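Local structure of HIAXHD3 (Humicola insolens, 3ZXK) at residues A[88-93]-A[115-120]; A[94-99]-A[111-116]; A[424-429]-A[436-441]. The protein removes arabinofuranosyl side chains, probably from arabinoxylan, as a family 43 glycoside hydrolase whose active site has been engineered to add endo-xylanase activity. All blocks are in the same frame, centred on the assembly; numbering follows the deposited sequence.

Interaction 1: residues A[88-93]-A[115-120]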
loop_
_atom_site.group_PDB
_atom_site.type_symbol
_atom_site.label_atom_id
_atom_site.label_comp_id
_atom_site.label_asym_id
_atom_site.label_seq_id
_atom_site.Cartn_x
_atom_site.Cartn_y
_atom_site.Cartn_z
ATOM N N LEU A 88 -5.063 9.330 -9.208
ATOM C CA LEU A 88 -6.511 9.108 -9.143
ATOM C C LEU A 88 -7.202 10.446 -8.968
ATOM O O LEU A 88 -6.753 11.269 -8.160
ATOM C CB LEU A 88 -6.869 8.269 -7.926
ATOM C CG LEU A 88 -8.345 7.951 -7.678
ATOM C CD1 LEU A 88 -8.799 6.965 -8.745
ATOM C CD2 LEU A 88 -8.542 7.309 -6.314
ATOM N N ARG A 89 -8.303 10.654 -9.693
ATOM C CA ARG A 89 -9.183 11.827 -9.476
ATOM C C ARG A 89 -10.614 11.443 -9.765
ATOM O O ARG A 89 -10.875 10.486 -10.475
ATOM C CB ARG A 89 -8.805 13.060 -10.337
ATOM C CG ARG A 89 -7.428 13.689 -10.058
ATOM C CD ARG A 89 -7.425 14.493 -8.759
ATOM N NE ARG A 89 -6.091 14.854 -8.290
ATOM C CZ ARG A 89 -5.476 16.024 -8.509
ATOM N NH1 ARG A 89 -6.038 17.018 -9.221
ATOM N NH2 ARG A 89 -4.264 16.201 -8.014
ATOM N N TYR A 90 -11.545 12.203 -9.206
ATOM C CA TYR A 90 -12.959 11.987 -9.478
ATOM C C TYR A 90 -13.473 13.041 -10.470
ATOM O O TYR A 90 -13.297 14.253 -10.255
ATOM C CB TYR A 90 -13.726 12.133 -8.173
ATOM C CG TYR A 90 -15.216 12.067 -8.321
ATOM C CD1 TYR A 90 -15.861 10.880 -8.705
ATOM C CD2 TYR A 90 -15.991 13.185 -8.044
ATOM C CE1 TYR A 90 -17.253 10.823 -8.817
ATOM C CE2 TYR A 90 -17.363 13.158 -8.171
ATOM C CZ TYR A 90 -17.996 11.971 -8.541
ATOM O OH TYR A 90 -19.382 11.965 -8.638
ATOM N N ARG A 91 -14.103 12.568 -11.538
ATOM C CA ARG A 91 -14.615 13.449 -12.578
ATOM C C ARG A 91 -16.084 13.677 -12.306
ATOM O O ARG A 91 -16.892 12.759 -12.431
ATOM C CB ARG A 91 -14.421 12.807 -13.948
ATOM C CG ARG A 91 -14.482 13.813 -15.082
ATOM C CD ARG A 91 -14.224 13.142 -16.412
ATOM N NE ARG A 91 -13.959 14.163 -17.435
ATOM C CZ ARG A 91 -13.648 13.889 -18.698
ATOM N NH1 ARG A 91 -13.598 12.619 -19.132
ATOM N NH2 ARG A 91 -13.393 14.876 -19.543
ATOM N N ARG A 92 -16.432 14.916 -11.947
ATOM C CA ARG A 92 -17.834 15.249 -11.649
ATOM C C ARG A 92 -18.764 15.102 -12.850
ATOM O O ARG A 92 -19.900 14.633 -12.701
ATOM C CB ARG A 92 -17.948 16.667 -11.083
ATOM C CG ARG A 92 -17.639 16.743 -9.598
ATOM C CD ARG A 92 -16.202 16.432 -9.258
ATOM N NE ARG A 92 -15.941 16.857 -7.879
ATOM C CZ ARG A 92 -14.770 16.740 -7.276
ATOM N NH1 ARG A 92 -13.753 16.163 -7.913
ATOM N NH2 ARG A 92 -14.630 17.181 -6.034
ATOM N N SER A 93 -18.288 15.472 -14.035
ATOM C CA SER A 93 -19.193 15.548 -15.199
ATOM C C SER A 93 -19.820 14.205 -15.577
ATOM O O SER A 93 -20.960 14.170 -16.047
ATOM C CB SER A 93 -18.493 16.163 -16.399
ATOM O OG SER A 93 -17.430 15.334 -16.809
ATOM N N GLY A 115 -21.343 6.180 -7.946
ATOM C CA GLY A 115 -22.610 6.042 -7.227
ATOM C C GLY A 115 -23.278 7.383 -6.961
ATOM O O GLY A 115 -24.014 7.535 -5.968
ATOM N N ASN A 116 -23.047 8.356 -7.849
ATOM C CA ASN A 116 -23.616 9.716 -7.699
ATOM C C ASN A 116 -22.995 10.460 -6.508
ATOM O O ASN A 116 -23.667 11.211 -5.794
ATOM C CB ASN A 116 -25.167 9.672 -7.612
ATOM C CG ASN A 116 -25.831 10.992 -7.986
ATOM O OD1 ASN A 116 -25.286 11.780 -8.740
ATOM N ND2 ASN A 116 -27.029 11.224 -7.455
ATOM N N ALA A 117 -21.694 10.261 -6.319
ATOM C CA ALA A 117 -20.987 10.888 -5.204
ATOM C C ALA A 117 -21.111 12.419 -5.170
ATOM O O ALA A 117 -21.283 12.982 -4.102
ATOM C CB ALA A 117 -19.530 10.479 -5.225
ATOM N N LEU A 118 -21.037 13.078 -6.336
ATOM C CA LEU A 118 -21.048 14.556 -6.403
ATOM C C LEU A 118 -22.304 15.128 -5.788
ATOM O O LEU A 118 -22.313 16.295 -5.371
ATOM C CB LEU A 118 -20.920 15.075 -7.845
ATOM C CG LEU A 118 -22.134 15.037 -8.788
ATOM C CD1 LEU A 118 -21.864 15.882 -10.035
ATOM C CD2 LEU A 118 -22.530 13.592 -9.142
ATOM N N ALA A 119 -23.345 14.299 -5.724
ATOM C CA ALA A 119 -24.669 14.702 -5.233
ATOM C C ALA A 119 -24.957 14.250 -3.800
ATOM O O ALA A 119 -25.992 14.598 -3.230
ATOM C CB ALA A 119 -25.758 14.177 -6.169
ATOM N N ASN A 120 -24.055 13.457 -3.231
ATOM C CA ASN A 120 -24.252 12.879 -1.899
ATOM C C ASN A 120 -23.058 13.212 -1.014
ATOM O O ASN A 120 -22.564 12.353 -0.276
ATOM C CB ASN A 120 -24.425 11.363 -1.978
ATOM C CG ASN A 120 -25.727 10.957 -2.636
ATOM O OD1 ASN A 120 -26.773 10.994 -2.005
ATOM N ND2 ASN A 120 -25.668 10.566 -3.905
#

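Interaction 2: residues A[94-99]-A[111-116]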
loop_
_atom_site.group_PDB
_atom_site.type_symbol
_atom_site.label_atom_id
_atom_site.label_comp_id
_atom_site.label_asym_id
_atom_site.label_seq_id
_atom_site.Cartn_x
_atom_site.Cartn_y
_atom_site.Cartn_z
ATOM N N ASN A 94 -19.092 13.111 -15.348
ATOM C CA ASN A 94 -19.682 11.799 -15.601
ATOM C C ASN A 94 -19.669 10.878 -14.385
ATOM O O ASN A 94 -19.828 9.672 -14.539
ATOM C CB ASN A 94 -19.025 11.116 -16.819
ATOM C CG ASN A 94 -17.556 10.852 -16.595
ATOM O OD1 ASN A 94 -16.988 11.280 -15.591
ATOM N ND2 ASN A 94 -16.952 10.119 -17.500
ATOM N N ASP A 95 -19.543 11.445 -13.174
ATOM C CA ASP A 95 -19.553 10.654 -11.931
ATOM C C ASP A 95 -18.669 9.392 -12.007
ATOM O O ASP A 95 -19.114 8.274 -11.718
ATOM C CB ASP A 95 -21.017 10.281 -11.579
ATOM C CG ASP A 95 -21.140 9.444 -10.297
ATOM O OD1 ASP A 95 -20.371 9.632 -9.318
ATOM O OD2 ASP A 95 -22.020 8.570 -10.267
ATOM N N ARG A 96 -17.414 9.592 -12.385
ATOM C CA ARG A 96 -16.487 8.501 -12.629
ATOM C C ARG A 96 -15.122 8.790 -12.017
ATOM O O ARG A 96 -14.570 9.901 -12.175
ATOM C CB ARG A 96 -16.367 8.267 -14.144
ATOM C CG ARG A 96 -15.429 7.140 -14.551
ATOM C CD ARG A 96 -15.660 6.735 -16.003
ATOM N NE ARG A 96 -17.036 6.292 -16.214
ATOM C CZ ARG A 96 -17.484 5.050 -16.048
ATOM N NH1 ARG A 96 -16.658 4.060 -15.695
ATOM N NH2 ARG A 96 -18.766 4.791 -16.266
ATOM N N PHE A 97 -14.568 7.797 -11.332
ATOM C CA PHE A 97 -13.170 7.872 -10.866
ATOM C C PHE A 97 -12.204 7.357 -11.935
ATOM O O PHE A 97 -12.474 6.327 -12.575
ATOM C CB PHE A 97 -12.986 7.025 -9.607
ATOM C CG PHE A 97 -13.635 7.593 -8.362
ATOM C CD1 PHE A 97 -14.974 7.300 -8.069
ATOM C CD2 PHE A 97 -12.900 8.350 -7.442
ATOM C CE1 PHE A 97 -15.570 7.797 -6.907
ATOM C CE2 PHE A 97 -13.505 8.856 -6.279
ATOM C CZ PHE A 97 -14.832 8.572 -6.014
ATOM N N TYR A 98 -11.111 8.090 -12.139
ATOM C CA TYR A 98 -10.082 7.715 -13.101
ATOM C C TYR A 98 -8.749 7.456 -12.391
ATOM O O TYR A 98 -8.160 8.376 -11.791
ATOM C CB TYR A 98 -9.831 8.808 -14.139
ATOM C CG TYR A 98 -10.953 9.076 -15.121
ATOM C CD1 TYR A 98 -12.184 9.602 -14.695
ATOM C CD2 TYR A 98 -10.783 8.835 -16.482
ATOM C CE1 TYR A 98 -13.218 9.854 -15.593
ATOM C CE2 TYR A 98 -11.813 9.108 -17.389
ATOM C CZ TYR A 98 -13.040 9.596 -16.940
ATOM O OH TYR A 98 -14.034 9.886 -17.844
ATOM N N TRP A 99 -8.216 6.260 -12.577
ATOM C CA TRP A 99 -6.905 5.877 -12.047
ATOM C C TRP A 99 -5.972 5.661 -13.219
ATOM O O TRP A 99 -6.278 4.866 -14.106
ATOM C CB TRP A 99 -7.020 4.573 -11.211
ATOM C CG TRP A 99 -5.668 4.117 -10.695
ATOM C CD1 TRP A 99 -5.053 4.526 -9.528
ATOM C CD2 TRP A 99 -4.705 3.250 -11.361
ATOM N NE1 TRP A 99 -3.800 3.971 -9.410
ATOM C CE2 TRP A 99 -3.534 3.185 -10.488
ATOM C CE3 TRP A 99 -4.700 2.529 -12.545
ATOM C CZ2 TRP A 99 -2.423 2.411 -10.799
ATOM C CZ3 TRP A 99 -3.562 1.769 -12.858
ATOM C CH2 TRP A 99 -2.452 1.708 -12.001
ATOM N N THR A 111 -11.216 2.656 -14.449
ATOM C CA THR A 111 -12.239 3.596 -13.970
ATOM C C THR A 111 -13.344 2.880 -13.215
ATOM O O THR A 111 -13.568 1.697 -13.405
ATOM C CB THR A 111 -12.892 4.423 -15.102
ATOM O OG1 THR A 111 -13.569 3.538 -15.987
ATOM C CG2 THR A 111 -11.839 5.238 -15.894
ATOM N N SER A 112 -14.044 3.625 -12.370
ATOM C CA SER A 112 -15.230 3.127 -11.684
ATOM C C SER A 112 -16.279 4.220 -11.607
ATOM O O SER A 112 -15.939 5.377 -11.388
ATOM C CB SER A 112 -14.879 2.699 -10.244
ATOM O OG SER A 112 -16.070 2.357 -9.510
ATOM N N PRO A 113 -17.567 3.848 -11.702
ATOM C CA PRO A 113 -18.592 4.847 -11.392
ATOM C C PRO A 113 -18.507 5.258 -9.910
ATOM O O PRO A 113 -17.923 4.536 -9.099
ATOM C CB PRO A 113 -19.895 4.083 -11.669
ATOM C CG PRO A 113 -19.571 2.666 -11.380
ATOM C CD PRO A 113 -18.169 2.517 -11.948
ATOM N N GLY A 114 -19.074 6.418 -9.574
ATOM C CA GLY A 114 -19.048 6.943 -8.208
ATOM C C GLY A 114 -20.337 6.891 -7.430
ATOM O O GLY A 114 -20.425 7.472 -6.345
ATOM N N GLY A 115 -21.343 6.180 -7.946
ATOM C CA GLY A 115 -22.610 6.042 -7.227
ATOM C C GLY A 115 -23.278 7.383 -6.961
ATOM O O GLY A 115 -24.014 7.535 -5.968
ATOM N N ASN A 116 -23.047 8.356 -7.849
ATOM C CA ASN A 116 -23.616 9.716 -7.699
ATOM C C ASN A 116 -22.995 10.460 -6.508
ATOM O O ASN A 116 -23.667 11.211 -5.794
ATOM C CB ASN A 116 -25.167 9.672 -7.612
ATOM C CG ASN A 116 -25.831 10.992 -7.986
ATOM O OD1 ASN A 116 -25.286 11.780 -8.740
ATOM N ND2 ASN A 116 -27.029 11.224 -7.455
#

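Interaction 3: residues A[424-429]-A[436-441]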
loop_
_atom_site.group_PDB
_atom_site.type_symbol
_atom_site.label_atom_id
_atom_site.label_comp_id
_atom_site.label_asym_id
_atom_site.label_seq_id
_atom_site.Cartn_x
_atom_site.Cartn_y
_atom_site.Cartn_z
ATOM N N VAL A 424 11.123 -21.098 10.406
ATOM C CA VAL A 424 12.067 -20.988 9.300
ATOM C C VAL A 424 12.549 -19.541 9.149
ATOM O O VAL A 424 11.742 -18.577 9.154
ATOM C CB VAL A 424 11.396 -21.476 7.988
ATOM C CG1 VAL A 424 12.214 -21.129 6.735
ATOM C CG2 VAL A 424 11.066 -22.966 8.078
ATOM N N ASP A 425 13.862 -19.369 8.994
ATOM C CA ASP A 425 14.396 -18.045 8.745
ATOM C C ASP A 425 15.352 -18.080 7.555
ATOM O O ASP A 425 15.405 -19.073 6.839
ATOM C CB ASP A 425 15.016 -17.444 10.029
ATOM C CG ASP A 425 16.242 -18.203 10.529
ATOM O OD1 ASP A 425 16.721 -19.174 9.902
ATOM O OD2 ASP A 425 16.777 -17.778 11.586
ATOM N N ASP A 426 16.064 -16.982 7.316
ATOM C CA ASP A 426 16.998 -16.882 6.182
ATOM C C ASP A 426 16.343 -17.120 4.814
ATOM O O ASP A 426 16.946 -17.704 3.914
ATOM C CB ASP A 426 18.206 -17.802 6.362
ATOM C CG ASP A 426 19.338 -17.463 5.409
ATOM O OD1 ASP A 426 19.624 -16.248 5.217
ATOM O OD2 ASP A 426 19.949 -18.406 4.845
ATOM N N LEU A 427 15.112 -16.634 4.669
ATOM C CA LEU A 427 14.457 -16.567 3.360
ATOM C C LEU A 427 14.813 -15.220 2.762
ATOM O O LEU A 427 14.455 -14.188 3.318
ATOM C CB LEU A 427 12.942 -16.673 3.518
ATOM C CG LEU A 427 12.325 -17.951 4.103
ATOM C CD1 LEU A 427 10.956 -17.685 4.709
ATOM C CD2 LEU A 427 12.268 -19.019 3.019
ATOM N N ARG A 428 15.530 -15.212 1.649
ATOM C CA ARG A 428 16.071 -13.947 1.131
ATOM C C ARG A 428 15.978 -13.861 -0.382
ATOM O O ARG A 428 16.315 -14.828 -1.083
ATOM C CB ARG A 428 17.557 -13.784 1.501
ATOM C CG ARG A 428 17.843 -13.668 2.987
ATOM C CD ARG A 428 19.316 -13.442 3.267
ATOM N NE ARG A 428 20.176 -14.568 2.917
ATOM C CZ ARG A 428 21.042 -14.578 1.904
ATOM N NH1 ARG A 428 21.166 -13.520 1.112
ATOM N NH2 ARG A 428 21.780 -15.655 1.667
ATOM N N LEU A 429 15.580 -12.686 -0.869
ATOM C CA LEU A 429 15.747 -12.297 -2.273
ATOM C C LEU A 429 17.007 -11.471 -2.388
ATOM O O LEU A 429 17.328 -10.715 -1.476
ATOM C CB LEU A 429 14.590 -11.415 -2.732
ATOM C CG LEU A 429 13.215 -12.045 -2.832
ATOM C CD1 LEU A 429 12.153 -11.019 -3.214
ATOM C CD2 LEU A 429 13.249 -13.223 -3.816
ATOM N N THR A 436 15.841 -15.367 -6.020
ATOM C CA THR A 436 16.046 -15.948 -4.699
ATOM C C THR A 436 17.535 -16.139 -4.351
ATOM O O THR A 436 18.311 -16.707 -5.127
ATOM C CB THR A 436 15.247 -17.267 -4.558
ATOM O OG1 THR A 436 13.864 -16.996 -4.760
ATOM C CG2 THR A 436 15.383 -17.847 -3.166
ATOM N N ALA A 437 17.921 -15.659 -3.172
ATOM C CA ALA A 437 19.284 -15.847 -2.676
ATOM C C ALA A 437 19.343 -17.002 -1.688
ATOM O O ALA A 437 20.350 -17.696 -1.619
ATOM C CB ALA A 437 19.810 -14.565 -2.047
ATOM N N SER A 438 18.271 -17.200 -0.925
ATOM C CA SER A 438 18.151 -18.325 0.017
ATOM C C SER A 438 16.697 -18.751 0.218
ATOM O O SER A 438 15.816 -17.915 0.416
ATOM C CB SER A 438 18.735 -17.950 1.379
ATOM O OG SER A 438 18.651 -19.066 2.266
ATOM N N THR A 439 16.466 -20.059 0.179
ATOM C CA THR A 439 15.135 -20.635 0.368
ATOM C C THR A 439 14.832 -20.996 1.820
ATOM O O THR A 439 13.786 -21.575 2.127
ATOM C CB THR A 439 14.918 -21.858 -0.546
ATOM O OG1 THR A 439 15.961 -22.803 -0.307
ATOM C CG2 THR A 439 14.971 -21.450 -2.010
ATOM N N GLY A 440 15.740 -20.633 2.719
ATOM C CA GLY A 440 15.479 -20.707 4.149
ATOM C C GLY A 440 16.002 -21.963 4.817
ATOM O O GLY A 440 16.394 -22.909 4.162
ATOM N N ARG A 441 16.007 -21.954 6.136
ATOM C CA ARG A 441 16.393 -23.138 6.900
ATOM C C ARG A 441 15.483 -23.200 8.118
ATOM O O ARG A 441 15.033 -22.151 8.588
ATOM C CB ARG A 441 17.860 -23.036 7.351
ATOM C CG ARG A 441 18.183 -21.723 8.070
ATOM C CD ARG A 441 19.426 -21.814 8.935
ATOM N NE ARG A 441 19.464 -20.719 9.905
ATOM C CZ ARG A 441 20.129 -19.572 9.744
ATOM N NH1 ARG A 441 20.832 -19.335 8.639
ATOM N NH2 ARG A 441 20.097 -18.648 10.698
HETATM O O HOH W 1 18.636 -19.150 12.833
#

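Interaction 1: residues A[88-93]-A[115-120]
Tyr90 and Leu118 meet at the phenol oxygen: the backbone N of Leu118 donates to Tyr90 OH over 3.0 Å, with a bent N-H...O angle of 137°. The same oxygen is hydrogen-bonded to Asp95 OD1, so it is held from both the loop and the turn after its own strand. Around it the packing is apolar. Leu118 crosses the tyrosine at about a right angle, with CD2 3.6 Å from Tyr90 OH, and Ala117 CB sits 3.9 Å from Tyr90 CZ, oblique to the ring. Leu118 also reaches the end of the strand, where its CD1 lies 3.5 Å from Arg92 O while the two side chains slide past each other in opposite directions. Arg92 is in turn folded back: a bend at chi2 (66°) turns CD, and further out NH1 donates to Tyr90 O at 3.1 Å while NH2 bonds Arg24 O. The short 3-10 turn around Leu118 is thus fastened to the end of strand 87-91, an outermost strand of its four-stranded sheet. Beyond it, Tyr90 packs on Phe23 and Val25 of strand 21-25 in the neighbouring sheet, and Ala117 rests on Val124.

Interaction 2: residues A[94-99]-A[111-116]
Asp95 uses its carboxylate to hold the turn that follows the partner strand: Asn116 N donates to Asp95 OD2 over 2.6 Å, meeting the oxygen on its syn side but 33° out of the carboxylate plane. The other oxygen, OD1, is held by Tyr90 and takes a further, weak bond from Ala117 N. A chi1 of 180° sets Asp95 CG beside the carbonyl carbon, 3.3 Å from Asn116 N, and the main chain of Asp95 adds a bond from Gly114 N to Asp95 O at 2.8 Å. Gly114 suits the spot, since a CB there would run into Asp95 OD1. An alanine in place of Asp95 would probably leave Asn116 N and the Tyr90 hydroxyl without this acceptor and hold the chain at 115-116 less firmly.

Further along, Phe97 and Ser112 form a hydrogen-bonded antiparallel pair, with Phe97 N to Ser112 O at 2.8 Å and Ser112 N to Phe97 O at 3.1 Å. The Phe97 ring turns its edge to the chain just past the partner strand, where Phe97 CE1 comes 3.8 Å from Gly114 CA; Tyr90 and Trp129 meet the same ring. On the other side of the sheet, Thr111 lays CG2 over the Tyr98 ring, 4.1 Å from its centroid, a CH-pi contact. Thr111 OG1 bonds Thr134 OG1; a further bond from Arg96 NH1 is doubtful, as Arg96 is modelled in two conformers.

Asp95, at positive phi, and Arg96 both face Arg91 in a G1 beta bulge, which leads into a beta hairpin whose strands 96-103 and 106-113 are the two inner strands of a four-stranded antiparallel blade, as in the five-bladed propeller of family 43.

Interaction 3: residues A[424-429]-A[436-441]
The guanidinium of Arg441 carries both acids of the opposite strand over one of its faces. Asp425 OD1 stands 3.1 Å from Arg441 NE, a salt bridge made by charge alone: the carboxylate and guanidinium planes are 90° apart and no N-H points at the oxygen. Asp426 CB lies over the same face. At the edge, in plane, a water accepts from Arg441 NH2 at 2.6 Å and donates to Asp425 OD2, bridging the pair.

The guanidinium of Arg428 instead meets Asp426 edge-on, NE donating to Asp426 OD1 at 2.9 Å on the syn side, and Ala437 CB approaches Arg428 NH1 to 3.6 Å. With Arg428 bonded and Arg441 nearby but beyond salt-bridge range (Asp426 OD2 to Arg441 NH1 4.0 Å), Asp426 is probably favoured in its charged form. Asp426 O and OD2 both face the Ser438 hydroxyl: with OG anti to the backbone N (chi1 -178°), it is 2.7 Å from Asp426 O and 3.0 Å from Asp426 OD2, and its proton could serve either.

Beside them the strands pair irregularly. Arg428 O accepts from both Ala437 N, at 2.8 Å, and Ser438 N, a classic beta bulge that shifts the register. Gly440 sits beside Val424 and Leu427 at backbone angles where a CB would jam against the preceding carbonyl oxygen, and would also clash with both neighbours.

This hairpin forms one edge of the eight-stranded sheet of the concanavalin A-like domain, strand 436-448 being outermost. Strand 418-429 pairs on its other side with 406-415, where Val424 and Leu427 pack on Tyr409. At the turn end, Leu429 touches Phe366 and Thr75; Thr436 bonds Asp364 through OG1 and Thr75, of the family 43 part of the chain, through its backbone N.

In the fold
Interactions 1 and 2 form one local structure: their centres are about 6 Å apart, they share Gly115 and Asn116, and strands 87-91 and 96-103, consecutive in the chain, are neighbours in one four-stranded sheet of the family 43 region. Both end on the same stretch, tying the loop after strand 106-113 to the outer and inner strands of that blade, and both close before interaction 3 opens. Interaction 3 lies on the far side of the chain's centre, in the concanavalin A-like region, its centre about 47 Å from that of interaction 1 and about 43 Å from that of interaction 2. All three are structural packing, whereas residues of both regions, such as Trp84 and Trp502, line the glycan pocket.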